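Local coordinates for protein 2-aminomuconate 6-semialdehyde dehydrogenase (Burkholderia cenocepacia, PDB 4U3W) that probably catalyses the NAD-dependent oxidation of 2-aminomuconate 6-semialdehyde to 2-aminomuconate, as a member of the aldehyde dehydrogenase family, at residues H89-A92 with D93-A97; A279-F282 with A283-F287; F466-D469 with L470-F474. One frame throughout, in Å; residues are numbered along the deposited sequence.

Overall arrangement
The three contacts are local and come in series along one aldehyde dehydrogenase chain. Interaction 1 is a turn of helix 81-96. Interaction 2 is the exit of strand 277-281, which lies inside the seven-stranded sheet. Interaction 3 belongs to the loop that follows strand 459-462, an outermost strand of that same sheet. The centre of interaction 3 is about 22 Å from that of interaction 1 and about 23 Å from that of interaction 2. The centres of interactions 1 and 2 are about 42 Å apart. None touches another. Interaction 3 also meets two other subunits, so it lies at a subunit interface, whereas no other chain touches the first two.

Interaction 1: residues H89-A92 with D93-A97; sequences HKIA and DGIEA
The carboxylate of D93 turns one face to the backbone oxygen of H89. H89 O stands almost straight above the group, 3.2 Å from D93 CG. The two carboxylate oxygens are a little farther from it, and neither can bond to it, because all three oxygens are acceptors. The D93 side chain leans back along the helix, with CG beside its own backbone N (chi1 -70°), and this carries the carboxylate over the preceding turn. OD1 forms a salt bridge with R130 of helix 114-138. This probably offsets the negative charge of D93, which sits close to the H89 carbonyl oxygen. The imidazole of H89 keeps clear of D93: its ND1 is 5.6 Å from D93 OD1. ND1 bonds instead to R130 and NE2 to D134, which fixes the rotation of the ring. R130 thus joins H89 and D93.

The backbone of the turn is alpha-helical. D93 N bonds to H89 O at 2.9 Å, and G94 N bonds to K90 O at 3.0 Å. I95 N follows to I91 O at 3.1 Å. E96 N reaches A92 O, also at 3.1 Å, with an almost straight N-H...O angle of 175°. I91 and I95 are four residues apart and lie along the same side of the helix. Their branches meet loosely, I91 CG2 to I95 CD1 at 4.3 Å. I95 CG1 also packs on the carbonyl of the turn before, 3.4 Å from I91 O.

This turn of helix 81-96 packs against two other helices. H89, A92 and I95 pack on helix 114-138, where R130 and D134 lie. I91 and I95 also meet helix 203-214, through M212 and L208.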
# COMPACT_ATOMS: atom_id res chain seq x y z
N HIS A 89 -16.14 -13.81 -14.30
CA HIS A 89 -16.36 -15.17 -13.86
C HIS A 89 -17.33 -15.91 -14.78
O HIS A 89 -17.17 -17.10 -14.99
CB HIS A 89 -16.87 -15.20 -12.41
CG HIS A 89 -15.78 -15.11 -11.39
ND1 HIS A 89 -14.89 -16.14 -11.16
CD2 HIS A 89 -15.43 -14.10 -10.55
CE1 HIS A 89 -14.03 -15.76 -10.22
NE2 HIS A 89 -14.34 -14.54 -9.83
N LYS A 90 -18.34 -15.23 -15.31
CA LYS A 90 -19.24 -15.89 -16.28
C LYS A 90 -18.47 -16.33 -17.52
O LYS A 90 -18.74 -17.40 -18.09
CB LYS A 90 -20.35 -14.94 -16.74
CG LYS A 90 -21.58 -14.90 -15.81
CD LYS A 90 -22.65 -13.94 -16.37
CE LYS A 90 -23.27 -13.06 -15.28
NZ LYS A 90 -24.35 -13.68 -14.44
N ILE A 91 -17.54 -15.49 -17.96
CA ILE A 91 -16.73 -15.81 -19.14
C ILE A 91 -15.85 -17.02 -18.82
O ILE A 91 -15.79 -17.98 -19.57
CB ILE A 91 -15.87 -14.60 -19.58
CG1 ILE A 91 -16.78 -13.48 -20.11
CG2 ILE A 91 -14.86 -15.00 -20.67
CD1 ILE A 91 -16.13 -12.07 -20.12
N ALA A 92 -15.22 -16.98 -17.65
CA ALA A 92 -14.41 -18.11 -17.21
C ALA A 92 -15.21 -19.40 -17.19
O ALA A 92 -14.76 -20.43 -17.71
CB ALA A 92 -13.81 -17.81 -15.83
N ASP A 93 -16.43 -19.35 -16.64
CA ASP A 93 -17.30 -20.52 -16.63
C ASP A 93 -17.63 -21.03 -18.03
O ASP A 93 -17.72 -22.24 -18.27
CB ASP A 93 -18.62 -20.20 -15.89
CG ASP A 93 -18.43 -20.01 -14.38
OD1 ASP A 93 -17.35 -20.34 -13.87
OD2 ASP A 93 -19.35 -19.49 -13.72
N GLY A 94 -17.85 -20.10 -18.97
CA GLY A 94 -18.20 -20.46 -20.34
C GLY A 94 -17.08 -21.17 -21.09
O GLY A 94 -17.34 -22.04 -21.94
N ILE A 95 -15.85 -20.80 -20.79
CA ILE A 95 -14.68 -21.47 -21.39
C ILE A 95 -14.58 -22.89 -20.79
O ILE A 95 -14.43 -23.88 -21.50
CB ILE A 95 -13.38 -20.70 -21.10
CG1 ILE A 95 -13.42 -19.27 -21.71
CG2 ILE A 95 -12.20 -21.42 -21.72
CD1 ILE A 95 -12.25 -18.36 -21.17
N GLU A 96 -14.66 -22.96 -19.46
CA GLU A 96 -14.66 -24.24 -18.72
C GLU A 96 -15.70 -25.21 -19.29
O GLU A 96 -15.44 -26.38 -19.45
CB GLU A 96 -14.94 -23.97 -17.23
CG GLU A 96 -13.96 -24.57 -16.21
CD GLU A 96 -13.97 -23.80 -14.87
OE1 GLU A 96 -15.04 -23.26 -14.49
OE2 GLU A 96 -12.91 -23.70 -14.21
N ALA A 97 -16.90 -24.70 -19.57
CA ALA A 97 -17.99 -25.50 -20.14
C ALA A 97 -17.66 -26.04 -21.54
O ALA A 97 -18.28 -26.99 -22.03
CB ALA A 97 -19.30 -24.65 -20.18

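Interaction 2: residues A279-F282 with A283-F287; sequences AVVF and ADADF
V281 lays its CG1 methyl against the methyl of A285, with CG1 3.9 Å from A285 CB. CG1 is set anti to the V281 backbone N (chi1 -175°). A285 CB also lies close to the turn carbonyl, 3.2 Å from F282 O. That oxygen closes a type I beta turn from F282 to A285. A285 N bonds to F282 O at 3.0 Å, with the donor well above the carbonyl plane. Within the turn, D284 CG sits between its backbone N and carbonyl carbon (chi1 65°), and this folds the carboxylate back beside F282, with OD1 3.8 Å from F282 CB. Both oxygens are bonded outside the turn: OD1 to T442, OD2 in a salt bridge with R447.

The turn links strand 277-281 to helix 287-299. The chain then returns as strand 309-315, parallel to the first and next to it in the sheet. This is a beta-alpha-beta crossover. D286 is the N-cap of the helix, where its OD1 accepts from A289 N.

The F282 ring leads away from the turn, and F282 packs on I440 of strand 437-441 and V425 of helix 422-430. It meets F419 edge-to-face and makes a cation-pi contact with R447. R447 thus serves both the ring and the D284 carboxylate. On the next residue, A283 N bonds to E315 at the end of the neighbouring strand.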
# COMPACT_ATOMS: atom_id res chain seq x y z
N ALA A 279 20.24 -18.76 -18.74
CA ALA A 279 20.16 -19.58 -17.53
C ALA A 279 21.60 -19.74 -17.00
O ALA A 279 22.53 -19.98 -17.80
CB ALA A 279 19.52 -20.94 -17.83
N VAL A 280 21.79 -19.54 -15.69
CA VAL A 280 23.13 -19.62 -15.07
C VAL A 280 23.11 -20.77 -14.10
O VAL A 280 22.20 -20.86 -13.29
CB VAL A 280 23.52 -18.29 -14.33
CG1 VAL A 280 24.92 -18.39 -13.72
CG2 VAL A 280 23.47 -17.11 -15.32
N VAL A 281 24.06 -21.68 -14.24
CA VAL A 281 24.17 -22.82 -13.34
C VAL A 281 25.52 -22.80 -12.60
O VAL A 281 26.55 -23.01 -13.20
CB VAL A 281 24.00 -24.19 -14.07
CG1 VAL A 281 24.00 -25.33 -13.04
CG2 VAL A 281 22.66 -24.19 -14.87
N PHE A 282 25.49 -22.55 -11.29
CA PHE A 282 26.70 -22.58 -10.49
C PHE A 282 27.05 -24.04 -10.13
O PHE A 282 26.13 -24.88 -10.06
CB PHE A 282 26.50 -21.71 -9.24
CG PHE A 282 26.55 -20.23 -9.53
CD1 PHE A 282 27.77 -19.56 -9.53
CD2 PHE A 282 25.38 -19.53 -9.84
CE1 PHE A 282 27.83 -18.21 -9.81
CE2 PHE A 282 25.42 -18.17 -10.10
CZ PHE A 282 26.65 -17.51 -10.10
N ALA A 283 28.33 -24.34 -9.85
CA ALA A 283 28.74 -25.70 -9.48
C ALA A 283 28.04 -26.17 -8.19
O ALA A 283 27.88 -27.36 -7.99
CB ALA A 283 30.33 -25.80 -9.29
N ASP A 284 27.60 -25.24 -7.34
CA ASP A 284 26.93 -25.63 -6.09
C ASP A 284 25.43 -25.89 -6.27
O ASP A 284 24.70 -26.14 -5.29
CB ASP A 284 27.16 -24.58 -4.99
CG ASP A 284 26.51 -23.19 -5.31
OD1 ASP A 284 25.40 -23.13 -5.89
OD2 ASP A 284 27.10 -22.14 -4.94
N ALA A 285 24.94 -25.81 -7.51
CA ALA A 285 23.53 -26.06 -7.77
C ALA A 285 23.17 -27.51 -7.53
O ALA A 285 24.06 -28.37 -7.52
CB ALA A 285 23.14 -25.65 -9.25
N ASP A 286 21.88 -27.76 -7.32
CA ASP A 286 21.33 -29.11 -7.35
C ASP A 286 21.40 -29.59 -8.79
O ASP A 286 20.65 -29.12 -9.62
CB ASP A 286 19.89 -29.09 -6.79
CG ASP A 286 19.18 -30.47 -6.85
OD1 ASP A 286 19.49 -31.35 -7.69
OD2 ASP A 286 18.24 -30.65 -6.05
N PHE A 287 22.31 -30.51 -9.08
CA PHE A 287 22.67 -30.83 -10.47
C PHE A 287 21.50 -31.40 -11.24
O PHE A 287 21.17 -30.90 -12.33
CB PHE A 287 23.86 -31.81 -10.51
CG PHE A 287 24.36 -32.13 -11.93
CD1 PHE A 287 25.29 -31.32 -12.54
CD2 PHE A 287 23.89 -33.26 -12.61
CE1 PHE A 287 25.76 -31.61 -13.85
CE2 PHE A 287 24.35 -33.58 -13.90
CZ PHE A 287 25.31 -32.75 -14.51

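Interaction 3: residues F466-D469 with L470-F474; sequences FVRD and LRTPF
R468 bends at chi2 (-86°) and again at chi3, and this lays its guanidinium flat on the F474 ring. F474 sends its own CG anti to the backbone N, toward the arginine. The two planes are 16° apart and their centres 4.1 Å. F474 CD1 lies over the middle of the guanidinium, 3.4 Å from R468 NE. On the opposite face, L470 CD2 is 4.0 Å from R468 NH2. In the guanidinium plane, NH1 gives a hydrogen bond to a water, which in turn donates to D469 O and T472 O.

The loop turns at D469 to T472, a type I beta turn. D469 O accepts twice from T472: from OG1 at 2.7 Å, in the carbonyl plane, and from N at 3.1 Å. R471 grips the D469 carboxylate side-on in a salt bridge, one nitrogen to each oxygen. OD1 meets R471 NE at 3.0 Å, and OD2 meets R471 NH2 at 2.9 Å, both on the syn side and somewhat out of the carboxylate plane. OD1 uses its anti lone pair for R471 N, which makes an Asx turn.

D469 OD2 also bonds to T146 of the second subunit, and R471 reaches weakly toward the second and third subunits. The loop carries the PFGG sequence known from the aldehyde dehydrogenase family. The salt bridge, with the Asx turn and the two T472 bonds to D469 O, probably stiffens the turn at the subunit interface.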
# COMPACT_ATOMS: atom_id res chain seq x y z
N PHE A 466 9.65 -19.74 -15.36
CA PHE A 466 8.28 -19.52 -15.86
C PHE A 466 7.24 -19.88 -14.76
O PHE A 466 6.26 -20.58 -15.01
CB PHE A 466 8.07 -20.31 -17.15
CG PHE A 466 6.88 -19.85 -18.01
CD1 PHE A 466 6.25 -18.64 -17.79
CD2 PHE A 466 6.44 -20.64 -19.06
CE1 PHE A 466 5.16 -18.23 -18.57
CE2 PHE A 466 5.34 -20.22 -19.87
CZ PHE A 466 4.72 -19.02 -19.62
N VAL A 467 7.51 -19.38 -13.55
CA VAL A 467 6.54 -19.39 -12.44
C VAL A 467 5.93 -18.01 -12.36
O VAL A 467 6.61 -17.03 -12.02
CB VAL A 467 7.19 -19.76 -11.11
CG1 VAL A 467 6.20 -19.53 -9.94
CG2 VAL A 467 7.64 -21.21 -11.21
N ARG A 468 4.65 -17.94 -12.67
CA ARG A 468 4.00 -16.66 -12.86
C ARG A 468 2.90 -16.40 -11.84
O ARG A 468 1.76 -16.87 -12.01
CB ARG A 468 3.43 -16.60 -14.28
CG ARG A 468 4.52 -16.63 -15.35
CD ARG A 468 5.06 -15.21 -15.62
NE ARG A 468 3.99 -14.30 -16.04
CZ ARG A 468 3.44 -13.38 -15.24
NH1 ARG A 468 3.88 -13.22 -13.99
NH2 ARG A 468 2.47 -12.60 -15.70
N ASP A 469 3.24 -15.66 -10.80
CA ASP A 469 2.24 -15.15 -9.87
C ASP A 469 1.64 -13.91 -10.51
O ASP A 469 2.36 -12.92 -10.71
CB ASP A 469 2.87 -14.81 -8.50
CG ASP A 469 1.81 -14.54 -7.42
OD1 ASP A 469 0.90 -13.71 -7.69
OD2 ASP A 469 1.90 -15.14 -6.31
N LEU A 470 0.35 -13.96 -10.84
CA LEU A 470 -0.28 -12.91 -11.65
C LEU A 470 -0.42 -11.55 -10.90
O LEU A 470 -0.93 -10.56 -11.50
CB LEU A 470 -1.65 -13.36 -12.18
CG LEU A 470 -1.69 -14.62 -13.06
CD1 LEU A 470 -3.09 -14.82 -13.61
CD2 LEU A 470 -0.65 -14.51 -14.18
N ARG A 471 -0.05 -11.51 -9.61
CA ARG A 471 -0.04 -10.24 -8.85
C ARG A 471 1.27 -9.44 -8.98
O ARG A 471 1.32 -8.25 -8.62
CB ARG A 471 -0.29 -10.49 -7.37
CG ARG A 471 -1.61 -11.12 -7.07
CD ARG A 471 -1.63 -11.58 -5.57
NE ARG A 471 -0.61 -12.59 -5.31
CZ ARG A 471 -0.23 -12.99 -4.08
NH1 ARG A 471 -0.77 -12.45 -2.99
NH2 ARG A 471 0.71 -13.92 -3.96
N THR A 472 2.33 -10.09 -9.48
CA THR A 472 3.66 -9.49 -9.53
C THR A 472 3.86 -8.65 -10.84
O THR A 472 3.20 -8.92 -11.84
CB THR A 472 4.76 -10.58 -9.42
OG1 THR A 472 4.68 -11.49 -10.53
CG2 THR A 472 4.65 -11.36 -8.05
N PRO A 473 4.78 -7.65 -10.81
CA PRO A 473 5.05 -6.90 -12.06
C PRO A 473 5.81 -7.76 -13.08
O PRO A 473 6.89 -8.32 -12.80
CB PRO A 473 5.88 -5.71 -11.59
CG PRO A 473 6.55 -6.21 -10.28
CD PRO A 473 5.49 -7.09 -9.65
N PHE A 474 5.22 -7.86 -14.26
CA PHE A 474 5.78 -8.67 -15.33
C PHE A 474 6.07 -7.75 -16.55
O PHE A 474 5.19 -7.03 -17.02
CB PHE A 474 4.82 -9.80 -15.71
CG PHE A 474 5.28 -10.61 -16.90
CD1 PHE A 474 6.12 -11.72 -16.72
CD2 PHE A 474 4.89 -10.24 -18.19
CE1 PHE A 474 6.55 -12.47 -17.81
CE2 PHE A 474 5.32 -10.97 -19.30
CZ PHE A 474 6.16 -12.09 -19.12
O HOH W 1 2.37 -11.04 -13.32